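Putative MCP-type signal transduction protein (PDB 4WY9) is the Tlp1 chemoreceptor of Campylobacter jejuni, whose periplasmic tandem-PAS domain senses chemical signals for chemotaxis, probably by an indirect mode of ligand recognition. Local coordinates at residues G206-M218 with H221-I234. Sequence-based numbering, arbitrary orientation.
Sequences GELRVLLNSDGFM and HPNKNLVLKNLKDI. With ACT (acetate ion), chain B.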
loop_
_atom_site.group_PDB
_atom_site.type_symbol
_atom_site.label_atom_id
_atom_site.label_comp_id
_atom_site.label_asym_id
_atom_site.label_seq_id
_atom_site.Cartn_x
_atom_site.Cartn_y
_atom_site.Cartn_z
ATOM N N GLY A 206 20.109 -17.496 -2.775
ATOM C CA GLY A 206 19.934 -16.429 -3.710
ATOM C C GLY A 206 18.525 -16.176 -4.147
ATOM O O GLY A 206 18.286 -15.355 -5.041
ATOM N N GLU A 207 17.553 -16.844 -3.523
ATOM C CA GLU A 207 16.150 -16.605 -3.814
ATOM C C GLU A 207 15.797 -15.133 -3.593
ATOM O O GLU A 207 16.163 -14.564 -2.568
ATOM C CB GLU A 207 15.266 -17.489 -2.943
ATOM C CG GLU A 207 13.795 -17.179 -2.964
ATOM C CD GLU A 207 12.971 -18.107 -2.106
ATOM O OE1 GLU A 207 13.521 -19.122 -1.616
ATOM O OE2 GLU A 207 11.756 -17.815 -1.904
ATOM N N LEU A 208 15.093 -14.528 -4.540
ATOM C CA LEU A 208 14.591 -13.162 -4.414
ATOM C C LEU A 208 13.094 -13.219 -4.236
ATOM O O LEU A 208 12.419 -13.891 -5.010
ATOM C CB LEU A 208 14.961 -12.310 -5.622
ATOM C CG LEU A 208 16.453 -12.237 -5.960
ATOM C CD1 LEU A 208 16.652 -11.528 -7.278
ATOM C CD2 LEU A 208 17.250 -11.569 -4.861
ATOM N N ARG A 209 12.571 -12.487 -3.246
ATOM C CA ARG A 209 11.152 -12.355 -2.999
ATOM C C ARG A 209 10.784 -10.891 -3.111
ATOM O O ARG A 209 11.342 -10.058 -2.385
ATOM C CB ARG A 209 10.782 -12.941 -1.648
ATOM C CG ARG A 209 11.000 -14.435 -1.566
ATOM C CD ARG A 209 10.909 -14.997 -0.181
ATOM N NE ARG A 209 12.099 -14.743 0.588
ATOM C CZ ARG A 209 12.227 -14.980 1.896
ATOM N NH1 ARG A 209 11.189 -15.387 2.595
ATOM N NH2 ARG A 209 13.381 -14.743 2.498
ATOM N N VAL A 210 9.894 -10.568 -4.039
ATOM C CA VAL A 210 9.639 -9.215 -4.488
ATOM C C VAL A 210 8.158 -8.948 -4.565
ATOM O O VAL A 210 7.379 -9.769 -5.059
ATOM C CB VAL A 210 10.291 -8.964 -5.863
ATOM C CG1 VAL A 210 10.049 -7.560 -6.359
ATOM C CG2 VAL A 210 11.790 -9.300 -5.844
ATOM N N LEU A 211 7.732 -7.777 -4.063
ATOM C CA LEU A 211 6.372 -7.265 -4.258
ATOM C C LEU A 211 6.472 -6.026 -5.127
ATOM O O LEU A 211 7.225 -5.121 -4.789
ATOM C CB LEU A 211 5.678 -6.950 -2.953
ATOM C CG LEU A 211 4.294 -6.337 -3.034
ATOM C CD1 LEU A 211 3.288 -7.298 -3.639
ATOM C CD2 LEU A 211 3.819 -5.864 -1.669
ATOM N N LEU A 212 5.718 -5.974 -6.207
ATOM C CA LEU A 212 5.754 -4.810 -7.073
ATOM C C LEU A 212 4.392 -4.560 -7.658
ATOM O O LEU A 212 3.538 -5.461 -7.694
ATOM C CB LEU A 212 6.836 -4.947 -8.131
ATOM C CG LEU A 212 6.775 -5.902 -9.283
ATOM C CD1 LEU A 212 8.001 -5.780 -10.161
ATOM C CD2 LEU A 212 6.615 -7.362 -8.868
ATOM N N ASN A 213 4.139 -3.341 -8.135
ATOM C CA ASN A 213 2.861 -3.130 -8.809
ATOM C C ASN A 213 2.990 -3.528 -10.285
ATOM O O ASN A 213 4.098 -3.842 -10.760
ATOM C CB ASN A 213 2.303 -1.709 -8.581
ATOM C CG ASN A 213 3.052 -0.610 -9.286
ATOM O OD1 ASN A 213 3.904 -0.834 -10.120
ATOM N ND2 ASN A 213 2.648 0.625 -8.981
ATOM N N SER A 214 1.894 -3.544 -11.025
ATOM C CA SER A 214 1.932 -4.078 -12.380
ATOM C C SER A 214 2.776 -3.189 -13.312
ATOM O O SER A 214 3.239 -3.651 -14.346
ATOM C CB SER A 214 0.512 -4.235 -12.944
ATOM O OG SER A 214 -0.153 -2.996 -13.051
ATOM N N ASP A 215 2.957 -1.918 -12.945
ATOM C CA ASP A 215 3.802 -1.014 -13.699
ATOM C C ASP A 215 5.287 -1.294 -13.511
ATOM O O ASP A 215 6.114 -0.784 -14.257
ATOM C CB ASP A 215 3.488 0.456 -13.354
ATOM C CG ASP A 215 2.102 0.875 -13.775
ATOM O OD1 ASP A 215 1.709 0.534 -14.909
ATOM O OD2 ASP A 215 1.404 1.547 -12.986
ATOM N N GLY A 216 5.622 -2.123 -12.509
ATOM C CA GLY A 216 6.997 -2.479 -12.257
ATOM C C GLY A 216 7.642 -1.855 -11.040
ATOM O O GLY A 216 8.799 -2.172 -10.733
ATOM N N PHE A 217 6.936 -0.963 -10.328
ATOM C CA PHE A 217 7.515 -0.281 -9.197
ATOM C C PHE A 217 7.553 -1.165 -7.970
ATOM O O PHE A 217 6.523 -1.686 -7.533
ATOM C CB PHE A 217 6.764 1.026 -8.922
ATOM C CG PHE A 217 6.897 2.023 -10.000
ATOM C CD1 PHE A 217 8.111 2.690 -10.221
ATOM C CD2 PHE A 217 5.838 2.289 -10.842
ATOM C CE1 PHE A 217 8.220 3.601 -11.241
ATOM C CE2 PHE A 217 5.956 3.217 -11.886
ATOM C CZ PHE A 217 7.143 3.851 -12.088
ATOM N N MET A 218 8.742 -1.345 -7.408
ATOM C CA MET A 218 8.943 -2.281 -6.339
ATOM C C MET A 218 8.609 -1.711 -4.956
ATOM O O MET A 218 9.064 -0.642 -4.585
ATOM C CB MET A 218 10.356 -2.810 -6.365
ATOM C CG MET A 218 10.591 -3.726 -7.579
ATOM S SD MET A 218 12.282 -4.320 -7.716
ATOM C CE MET A 218 13.080 -2.864 -8.371
ATOM N N HIS A 221 11.994 -5.524 -2.015
ATOM C CA HIS A 221 13.049 -6.276 -2.675
ATOM C C HIS A 221 14.084 -6.562 -1.604
ATOM O O HIS A 221 14.353 -5.708 -0.768
ATOM C CB HIS A 221 13.621 -5.501 -3.850
ATOM C CG HIS A 221 14.569 -6.261 -4.725
ATOM N ND1 HIS A 221 15.836 -6.630 -4.323
ATOM C CD2 HIS A 221 14.425 -6.767 -5.965
ATOM C CE1 HIS A 221 16.414 -7.328 -5.273
ATOM N NE2 HIS A 221 15.575 -7.397 -6.301
ATOM N N PRO A 222 14.740 -7.729 -1.651
ATOM C CA PRO A 222 15.818 -7.998 -0.689
ATOM C C PRO A 222 16.882 -6.913 -0.661
ATOM O O PRO A 222 17.458 -6.633 0.385
ATOM C CB PRO A 222 16.372 -9.341 -1.179
ATOM C CG PRO A 222 15.250 -9.995 -1.859
ATOM C CD PRO A 222 14.448 -8.917 -2.488
ATOM N N ASN A 223 17.180 -6.359 -1.816
ATOM C CA ASN A 223 18.111 -5.238 -1.911
ATOM C C ASN A 223 17.329 -3.968 -1.645
ATOM O O ASN A 223 16.591 -3.473 -2.492
ATOM C CB ASN A 223 18.766 -5.233 -3.296
ATOM C CG ASN A 223 19.849 -4.160 -3.415
ATOM O OD1 ASN A 223 19.900 -3.238 -2.615
ATOM N ND2 ASN A 223 20.694 -4.299 -4.388
ATOM N N LYS A 224 17.514 -3.400 -0.449
ATOM C CA LYS A 224 16.728 -2.249 -0.044
ATOM C C LYS A 224 16.932 -1.088 -0.988
ATOM O O LYS A 224 16.036 -0.245 -1.122
ATOM C CB LYS A 224 17.147 -1.833 1.379
ATOM C CG LYS A 224 16.043 -1.805 2.405
ATOM C CD LYS A 224 14.917 -0.886 1.986
ATOM C CE LYS A 224 13.906 -0.672 3.129
ATOM N NZ LYS A 224 14.527 -0.087 4.342
ATOM N N ASN A 225 18.088 -1.006 -1.642
ATOM C CA ASN A 225 18.359 0.039 -2.608
ATOM C C ASN A 225 17.481 0.029 -3.834
ATOM O O ASN A 225 17.404 1.026 -4.558
ATOM C CB ASN A 225 19.831 -0.025 -3.067
ATOM C CG ASN A 225 20.830 0.468 -2.010
ATOM O OD1 ASN A 225 20.508 0.795 -0.847
ATOM N ND2 ASN A 225 22.068 0.566 -2.439
ATOM N N LEU A 226 16.808 -1.090 -4.098
ATOM C CA LEU A 226 15.967 -1.206 -5.259
ATOM C C LEU A 226 14.504 -0.836 -4.961
ATOM O O LEU A 226 13.691 -0.674 -5.866
ATOM C CB LEU A 226 16.045 -2.614 -5.822
ATOM C CG LEU A 226 17.388 -2.975 -6.473
ATOM C CD1 LEU A 226 17.351 -4.354 -7.112
ATOM C CD2 LEU A 226 17.883 -1.928 -7.409
ATOM N N VAL A 227 14.165 -0.736 -3.691
ATOM C CA VAL A 227 12.791 -0.400 -3.332
ATOM C C VAL A 227 12.436 0.976 -3.901
ATOM O O VAL A 227 13.251 1.894 -3.886
ATOM C CB VAL A 227 12.565 -0.479 -1.817
ATOM C CG1 VAL A 227 11.193 0.061 -1.399
ATOM C CG2 VAL A 227 12.738 -1.925 -1.347
ATOM N N LEU A 228 11.217 1.061 -4.444
ATOM C CA LEU A 228 10.635 2.216 -5.146
ATOM C C LEU A 228 11.069 2.368 -6.585
ATOM O O LEU A 228 10.474 3.134 -7.340
ATOM C CB LEU A 228 10.852 3.530 -4.373
ATOM C CG LEU A 228 10.479 3.581 -2.898
ATOM C CD1 LEU A 228 10.619 5.002 -2.380
ATOM C CD2 LEU A 228 9.059 3.040 -2.670
ATOM N N LYS A 229 12.112 1.642 -6.997
ATOM C CA LYS A 229 12.544 1.700 -8.371
ATOM C C LYS A 229 11.689 0.822 -9.255
ATOM O O LYS A 229 10.994 -0.084 -8.773
ATOM C CB LYS A 229 14.042 1.357 -8.488
ATOM C CG LYS A 229 14.916 2.333 -7.688
ATOM C CD LYS A 229 16.400 2.056 -7.837
ATOM C CE LYS A 229 17.244 3.180 -7.200
ATOM N NZ LYS A 229 16.845 3.460 -5.797
ATOM N N ASN A 230 11.752 1.066 -10.560
ATOM C CA ASN A 230 11.086 0.199 -11.509
ATOM C C ASN A 230 12.007 -0.920 -11.923
ATOM O O ASN A 230 13.118 -0.683 -12.415
ATOM C CB ASN A 230 10.598 0.988 -12.722
ATOM C CG ASN A 230 9.519 0.273 -13.474
ATOM O OD1 ASN A 230 9.727 -0.846 -13.960
ATOM N ND2 ASN A 230 8.327 0.813 -13.450
ATOM N N LEU A 231 11.566 -2.159 -11.718
ATOM C CA LEU A 231 12.393 -3.329 -12.016
ATOM C C LEU A 231 12.815 -3.325 -13.476
ATOM O O LEU A 231 13.928 -3.739 -13.824
ATOM C CB LEU A 231 11.636 -4.607 -11.638
ATOM C CG LEU A 231 12.374 -5.926 -11.897
ATOM C CD1 LEU A 231 13.713 -5.937 -11.210
ATOM C CD2 LEU A 231 11.506 -7.051 -11.401
ATOM N N LYS A 232 11.953 -2.817 -14.350
ATOM C CA LYS A 232 12.269 -2.804 -15.785
ATOM C C LYS A 232 13.431 -1.872 -16.114
ATOM O O LYS A 232 14.148 -2.093 -17.073
ATOM C CB LYS A 232 11.030 -2.453 -16.602
ATOM C CG LYS A 232 9.866 -3.372 -16.317
ATOM C CD LYS A 232 8.667 -3.128 -17.216
ATOM C CE LYS A 232 8.012 -1.788 -16.888
ATOM N NZ LYS A 232 6.609 -1.791 -17.430
ATOM N N ASP A 233 13.588 -0.811 -15.330
ATOM C CA ASP A 233 14.675 0.130 -15.537
ATOM C C ASP A 233 16.015 -0.395 -15.066
ATOM O O ASP A 233 17.062 -0.093 -15.646
ATOM C CB ASP A 233 14.390 1.451 -14.825
ATOM C CG ASP A 233 13.212 2.191 -15.377
ATOM O OD1 ASP A 233 12.905 2.048 -16.578
ATOM O OD2 ASP A 233 12.584 2.949 -14.595
ATOM N N ILE A 234 15.998 -1.109 -13.934
ATOM C CA ILE A 234 17.235 -1.554 -13.319
ATOM C C ILE A 234 17.683 -2.914 -13.805
ATOM O O ILE A 234 18.827 -3.299 -13.600
ATOM C CB ILE A 234 17.146 -1.488 -11.786
ATOM C CG1 ILE A 234 16.103 -2.420 -11.274
ATOM C CG2 ILE A 234 16.839 -0.034 -11.321
ATOM C CD1 ILE A 234 16.664 -3.618 -10.643
HETATM C C ACT B . 15.395 -8.934 -9.582
HETATM O O ACT B . 16.233 -8.335 -8.847
HETATM O OXT ACT B . 15.742 -9.210 -10.766
HETATM C CH3 ACT B . 14.030 -9.255 -9.083
HETATM O O HOH W 1 5.539 -3.832 -15.845
HETATM O O HOH W 2 6.133 0.994 -16.920
#
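Asn230 lays its amide nitrogen over the centre of the Phe217 ring, with ND2 3.4 Å above the ring plane and the two planes 75° apart, so the amide stands nearly upright on the aromatic face. The same ND2 donates to Asp215 O at 2.8 Å, nearly straight at 169°, from above the carbonyl plane. With Asn230 CG anti to its backbone N, the other amide atom, OD1, receives Lys232 N on a lone pair and caps the short helix 231-234. Both ends of the amide are thus used, which fixes its rotation. Backbone bonds align the chains beside it: Leu231 N to Gly216 O, Met218 N to Lys229 O, and Leu228 N to Met218 O at 2.7 Å. They bridge Phe217, just before outermost strand 218-220 of the five-stranded antiparallel sheet, to Asn230 in the loop entering helix 231-234. Arg152 adds a cation-pi contact to Phe217.

Met218 has the most surface buried by the other segment. Its chain bends at chi3 (-77°), bringing CE to 3.9 Å from Leu226 CB; CE also nears Leu231 CB, the two side chains crossing at about a right angle. SD runs alongside His221, 3.7 Å from CD2, but oblique to the ring. That imidazole lies between Leu226 CD1 on one face and Pro222 CD on the other, both offset toward the rim, while Val210 CG2 touches CD2. Its ND1 accepts Asn223 N in the ring plane, and NE2 donates nearly straight to the acetate O at 2.8 Å.

Leu208, Val210 and Leu231 line the acetate, probably a crystallisation component, which Tyr257 and Ser260 also bind. The site, on a sheet consistent with a PAS domain of the tandem-PAS sensing region, therefore joins apolar walls to polar donors that can hold a small carboxylate. With ND1 accepting, the NE2 proton faces the anion, consistent with a neutral imidazole whose tautomer is set by the Asn223 backbone.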